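Local coordinates for MgGH51 from Meripilus giganteus, a protein that probably hydrolyses terminal alpha-L-arabinofuranosyl residues from arabinose-containing polysaccharides, as an alpha-L-arabinofuranosidase of glycoside hydrolase family 51, in two crystal structures: PDB 6ZPY (chain A, 1.27 Å), residues Ile25-Asp30 and Val486-Trp491; PDB 6ZPZ (chain B, 1.71 Å), residues Ile25-Asp30 and Val486-Trp491. One frame, after least-squares fit of the local backbone (RMSD 0.09 Å); residues are numbered along the deposited sequences.

Structure 1 (6ZPY); sequences INHSGD and VNSTQW. With NAG (2-acetamido-2-deoxy-beta-D-glucopyranose), chain C.
N26 and Q490 hold each other by side chain to backbone in both directions, joining the loop after strand 20-21, first of the eight parallel strands of the (beta/alpha)8 barrel, to the loop after strand 483-485. The amide oxygen OD1 of N26 takes the backbone N of Q490 at 2.7 Å, in its carbonyl plane, and also lies 3.0 Å from W491 N. In return Q490, its chain bent at chi2 (83°), swings OE1 back onto N26 N at 2.7 Å, with the donor tilted from the amide plane. N26 ND2 is satisfied by L483 O. H27 turns the CD2 edge of its ring to S488 OG, 3.1 Å away, while H27 ND1 gives a hydrogen bond to D30 O and Y263 stacks on the ring. A water lies 2.8 Å from H27 NE2. I25 CD1 packs 3.8 Å from W491 CB; beyond it, the indole reaches the bound arabinofuranose, placing this end of the contact at the sugar pocket. N487 ND2 carries the first NAG of an N-linked glycan.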
# COMPACT_ATOMS: atom_id res chain seq x y z
N ILE A 25 5.79 0.27 4.11
CA ILE A 25 6.76 1.34 4.29
C ILE A 25 5.96 2.46 4.97
O ILE A 25 4.77 2.61 4.67
CB ILE A 25 7.38 1.78 2.96
CG1 ILE A 25 8.46 2.83 3.17
CG2 ILE A 25 6.33 2.26 1.98
CD1 ILE A 25 9.17 3.24 1.89
N ASN A 26 6.59 3.24 5.84
CA ASN A 26 5.87 4.34 6.52
C ASN A 26 4.65 3.79 7.26
O ASN A 26 3.64 4.50 7.38
CB ASN A 26 5.39 5.40 5.55
CG ASN A 26 6.45 5.89 4.60
OD1 ASN A 26 7.61 6.14 4.99
ND2 ASN A 26 6.05 6.13 3.35
N HIS A 27 4.70 2.56 7.73
CA HIS A 27 3.53 1.94 8.40
C HIS A 27 2.32 2.05 7.49
O HIS A 27 1.17 2.31 7.92
CB HIS A 27 3.27 2.56 9.77
CG HIS A 27 4.19 1.96 10.78
ND1 HIS A 27 3.93 0.74 11.38
CD2 HIS A 27 5.39 2.38 11.21
CE1 HIS A 27 4.98 0.46 12.19
NE2 HIS A 27 5.86 1.45 12.08
N SER A 28 2.53 1.69 6.23
CA SER A 28 1.44 1.57 5.24
C SER A 28 0.64 0.29 5.40
O SER A 28 -0.50 0.23 4.91
CB SER A 28 2.01 1.63 3.89
OG SER A 28 2.85 0.53 3.71
N GLY A 29 1.22 -0.75 6.00
CA GLY A 29 0.54 -2.03 6.20
C GLY A 29 0.11 -2.04 7.65
O GLY A 29 -0.99 -1.59 7.99
N ASP A 30 1.00 -2.52 8.50
CA ASP A 30 0.79 -2.39 9.96
C ASP A 30 0.76 -0.91 10.31
O ASP A 30 1.70 -0.18 10.02
CB ASP A 30 1.95 -3.03 10.68
CG ASP A 30 1.95 -4.55 10.57
OD1 ASP A 30 0.88 -5.16 10.68
OD2 ASP A 30 3.01 -5.10 10.45
N VAL A 486 1.94 9.64 9.03
CA VAL A 486 2.71 10.88 9.34
C VAL A 486 3.49 10.78 10.64
O VAL A 486 4.40 11.58 10.81
CB VAL A 486 1.78 12.10 9.31
CG1 VAL A 486 1.16 12.27 7.91
CG2 VAL A 486 0.71 12.05 10.35
N ASN A 487 3.12 9.85 11.51
CA ASN A 487 3.87 9.67 12.76
C ASN A 487 5.02 8.69 12.64
O ASN A 487 5.75 8.53 13.64
CB ASN A 487 2.95 9.32 13.94
CG ASN A 487 1.91 10.40 14.12
OD1 ASN A 487 0.73 10.13 13.95
ND2 ASN A 487 2.38 11.63 14.36
N SER A 488 5.19 8.02 11.50
CA SER A 488 6.30 7.06 11.34
C SER A 488 6.64 6.96 9.85
O SER A 488 6.11 6.08 9.16
CB SER A 488 5.97 5.75 11.97
OG SER A 488 7.10 4.90 11.87
N THR A 489 7.49 7.86 9.42
CA THR A 489 7.82 8.10 8.01
C THR A 489 9.30 7.75 7.77
O THR A 489 10.18 8.28 8.43
CB THR A 489 7.50 9.54 7.63
OG1 THR A 489 6.09 9.72 7.67
CG2 THR A 489 8.00 9.85 6.25
N GLN A 490 9.54 6.87 6.78
CA GLN A 490 10.90 6.55 6.29
C GLN A 490 11.17 7.12 4.90
O GLN A 490 12.34 7.16 4.49
CB GLN A 490 11.12 5.04 6.29
CG GLN A 490 11.05 4.45 7.70
CD GLN A 490 9.62 4.19 8.12
OE1 GLN A 490 8.84 3.60 7.37
NE2 GLN A 490 9.27 4.57 9.35
N TRP A 491 10.13 7.56 4.20
CA TRP A 491 10.26 8.06 2.82
C TRP A 491 9.17 9.09 2.57
O TRP A 491 8.04 8.81 2.91
CB TRP A 491 10.14 6.91 1.81
CG TRP A 491 10.38 7.29 0.38
CD1 TRP A 491 9.59 8.05 -0.41
CD2 TRP A 491 11.50 6.91 -0.40
NE1 TRP A 491 10.16 8.20 -1.63
CE2 TRP A 491 11.31 7.49 -1.67
CE3 TRP A 491 12.58 6.08 -0.16
CZ2 TRP A 491 12.18 7.22 -2.73
CZ3 TRP A 491 13.46 5.86 -1.20
CH2 TRP A 491 13.26 6.44 -2.44
C1 NAG C . 1.49 12.74 14.56
C2 NAG C . 1.75 13.34 15.95
C3 NAG C . 0.93 14.62 16.10
C4 NAG C . 1.12 15.53 14.89
C5 NAG C . 0.76 14.82 13.59
C6 NAG C . 0.94 15.61 12.31
C7 NAG C . 2.25 11.85 17.83
C8 NAG C . 1.79 10.87 18.88
N2 NAG C . 1.35 12.40 16.99
O3 NAG C . 1.28 15.36 17.28
O4 NAG C . 0.15 16.63 15.01
O5 NAG C . 1.62 13.72 13.52
O6 NAG C . 2.30 16.01 12.04
O7 NAG C . 3.43 12.13 17.75
O HOH W 1 8.08 2.09 13.61

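Structure 2 (6ZPZ); sequences INHSGD and VNSTQW. With NAG (2-acetamido-2-deoxy-beta-D-glucopyranose), chain D; LX5 ([(1~{S},2~{S},3~{S},4~{S})-2-(hydroxymethyl)-3,4-bis(oxidanyl)cyclopentyl] hydrogen sulfate), chain E.
Between N26 and Q490 each side chain grips the other's backbone. The amide oxygen OD1 of N26 receives Q490 N at 2.7 Å, lying in its carbonyl plane, and also lies 3.0 Å from W491 N. Q490, bent at chi2 (81°), curls round to bring OE1 within 2.7 Å of N26 N, and that donor is tilted from the amide plane. L483 O satisfies N26 ND2. The CD2 edge of the H27 ring faces S488 OG at 3.2 Å; ND1 of H27 is tied to D30 O, and Y263 stacks on this ring. I25 CD1 sits 3.9 Å from W491 CB, and the indole runs on to the bound cyclopentyl sulfate LX5. The sulfate oxygen O12 of LX5 comes to 3.3 Å from W491 CZ3, on the benzo part of the indole, while the hydroxymethyl carbon C6 of LX5 lies 4.0 Å from I25 CD1. E23, N231, N350, Y402 and E429 hydrogen-bond the ligand, consistent with a place in the sugar-binding pocket. At the far end N487 ND2 bears the first NAG of an N-linked glycan.

Structure 1 against structure 2
The bound group is the sharpest difference: LX5, a cyclopentyl sulfate, occupies the pocket in structure 2, where structure 1 has alpha-L-arabinofuranose bound instead. Neither pocket is empty, so the contrast is between a sugar and a sulfate-bearing carbocycle. LX5 touches I25(B) and W491(B), with its sulfate oxygen O12 3.3 Å from W491(B) CZ3.

The residue that answers is the tryptophan. W491(A) and W491(B) keep the same rotamer, chi2 being -69° against -78°, and their CB atoms are 0.1 Å apart after superposition, yet the CH2 atoms stand 1.2 Å apart. Small changes along the side chain add up to displace the far end of the indole, which may be an adjustment to the sulfate, though two crystals can differ in other ways too. The root keeps its packing: W491(A) CB lies 3.8 Å from I25(A) CD1, and W491(B) CB lies 3.9 Å from I25(B) CD1.

The movement does not pass into the rest of the contact. I25(A), N26(A), H27(A), S488(A) and Q490(A) keep their places, as do their counterparts, and the bonds between N26(A) and Q490(A) are also made by N26(B) and Q490(B). NAG is attached at N487(A) and N487(B) alike. The water beside H27(A) NE2 is modelled in structure 1 alone.

Structure 2 (6ZPZ)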
# COMPACT_ATOMS: atom_id res chain seq x y z
N ILE B 25 5.75 0.22 4.19
CA ILE B 25 6.74 1.33 4.33
C ILE B 25 5.98 2.48 4.97
O ILE B 25 4.78 2.58 4.71
CB ILE B 25 7.36 1.75 2.98
CG1 ILE B 25 8.46 2.79 3.18
CG2 ILE B 25 6.31 2.25 2.00
CD1 ILE B 25 9.14 3.19 1.89
N ASN B 26 6.62 3.25 5.84
CA ASN B 26 5.90 4.35 6.55
C ASN B 26 4.67 3.78 7.27
O ASN B 26 3.66 4.48 7.28
CB ASN B 26 5.41 5.42 5.57
CG ASN B 26 6.46 5.90 4.60
OD1 ASN B 26 7.61 6.14 4.99
ND2 ASN B 26 6.05 6.14 3.37
N HIS B 27 4.70 2.55 7.80
CA HIS B 27 3.51 1.89 8.41
C HIS B 27 2.31 2.00 7.45
O HIS B 27 1.19 2.42 7.82
CB HIS B 27 3.28 2.46 9.81
CG HIS B 27 4.22 1.85 10.80
ND1 HIS B 27 3.99 0.63 11.40
CD2 HIS B 27 5.44 2.24 11.20
CE1 HIS B 27 5.01 0.35 12.20
NE2 HIS B 27 5.91 1.32 12.08
N SER B 28 2.54 1.65 6.20
CA SER B 28 1.47 1.56 5.19
C SER B 28 0.61 0.30 5.44
O SER B 28 -0.53 0.26 4.95
CB SER B 28 2.07 1.57 3.84
OG SER B 28 2.88 0.43 3.69
N GLY B 29 1.23 -0.77 5.95
CA GLY B 29 0.57 -2.05 6.25
C GLY B 29 0.11 -2.04 7.69
O GLY B 29 -1.00 -1.57 8.03
N ASP B 30 0.98 -2.49 8.56
CA ASP B 30 0.74 -2.37 10.01
C ASP B 30 0.73 -0.89 10.34
O ASP B 30 1.68 -0.23 9.98
CB ASP B 30 1.85 -3.04 10.78
CG ASP B 30 1.89 -4.55 10.63
OD1 ASP B 30 0.83 -5.18 10.55
OD2 ASP B 30 3.03 -5.07 10.58
N VAL B 486 2.03 9.61 9.02
CA VAL B 486 2.77 10.87 9.29
C VAL B 486 3.54 10.76 10.61
O VAL B 486 4.44 11.56 10.82
CB VAL B 486 1.85 12.11 9.27
CG1 VAL B 486 1.28 12.36 7.89
CG2 VAL B 486 0.73 12.01 10.27
N ASN B 487 3.22 9.81 11.47
CA ASN B 487 3.94 9.65 12.76
C ASN B 487 5.06 8.62 12.60
O ASN B 487 5.80 8.43 13.57
CB ASN B 487 2.97 9.28 13.89
CG ASN B 487 1.94 10.39 14.06
OD1 ASN B 487 0.74 10.18 13.91
ND2 ASN B 487 2.42 11.60 14.32
N SER B 488 5.18 7.99 11.43
CA SER B 488 6.29 7.03 11.22
C SER B 488 6.62 6.96 9.74
O SER B 488 6.18 6.04 9.06
CB SER B 488 5.97 5.71 11.79
OG SER B 488 7.11 4.86 11.83
N THR B 489 7.43 7.92 9.31
CA THR B 489 7.79 8.17 7.90
C THR B 489 9.24 7.78 7.70
O THR B 489 10.08 8.31 8.41
CB THR B 489 7.52 9.64 7.59
OG1 THR B 489 6.11 9.83 7.74
CG2 THR B 489 7.99 9.98 6.21
N GLN B 490 9.51 6.85 6.78
CA GLN B 490 10.89 6.54 6.35
C GLN B 490 11.16 7.18 5.00
O GLN B 490 12.28 7.16 4.58
CB GLN B 490 11.13 5.04 6.32
CG GLN B 490 11.01 4.37 7.67
CD GLN B 490 9.57 4.10 8.07
OE1 GLN B 490 8.82 3.51 7.32
NE2 GLN B 490 9.17 4.55 9.25
N TRP B 491 10.12 7.66 4.31
CA TRP B 491 10.23 8.12 2.91
C TRP B 491 9.14 9.14 2.65
O TRP B 491 8.00 8.88 3.07
CB TRP B 491 10.14 6.96 1.92
CG TRP B 491 10.36 7.43 0.53
CD1 TRP B 491 9.47 8.08 -0.29
CD2 TRP B 491 11.59 7.36 -0.20
NE1 TRP B 491 10.06 8.36 -1.49
CE2 TRP B 491 11.35 7.91 -1.47
CE3 TRP B 491 12.86 6.84 0.08
CZ2 TRP B 491 12.35 8.02 -2.43
CZ3 TRP B 491 13.85 6.95 -0.87
CH2 TRP B 491 13.60 7.55 -2.10
C1 NAG D . 1.56 12.74 14.52
C2 NAG D . 1.82 13.36 15.88
C3 NAG D . 0.88 14.53 16.12
C4 NAG D . 0.90 15.46 14.92
C5 NAG D . 0.65 14.69 13.61
C6 NAG D . 0.70 15.53 12.33
C7 NAG D . 2.60 11.92 17.68
C8 NAG D . 2.24 10.97 18.77
N2 NAG D . 1.60 12.36 16.91
O3 NAG D . 1.36 15.22 17.30
O4 NAG D . -0.08 16.51 15.13
O5 NAG D . 1.66 13.70 13.47
O6 NAG D . 2.03 16.03 12.06
O7 NAG D . 3.75 12.31 17.54
C1 LX5 E . 12.29 2.50 -3.56
C2 LX5 E . 12.21 1.48 -4.66
C6 LX5 E . 10.34 3.03 -1.90
C5 LX5 E . 11.38 2.02 -2.42
C3 LX5 E . 11.73 0.19 -4.07
C4 LX5 E . 10.86 0.69 -2.93
O7 LX5 E . 9.35 3.34 -2.88
O8 LX5 E . 10.97 -0.13 -1.76
O9 LX5 E . 11.10 -0.67 -5.04
O10 LX5 E . 13.67 2.29 -3.25
S11 LX5 E . 14.55 3.44 -2.88
O12 LX5 E . 13.78 3.76 -1.68
O13 LX5 E . 15.94 3.06 -2.63
O14 LX5 E . 14.48 4.35 -4.06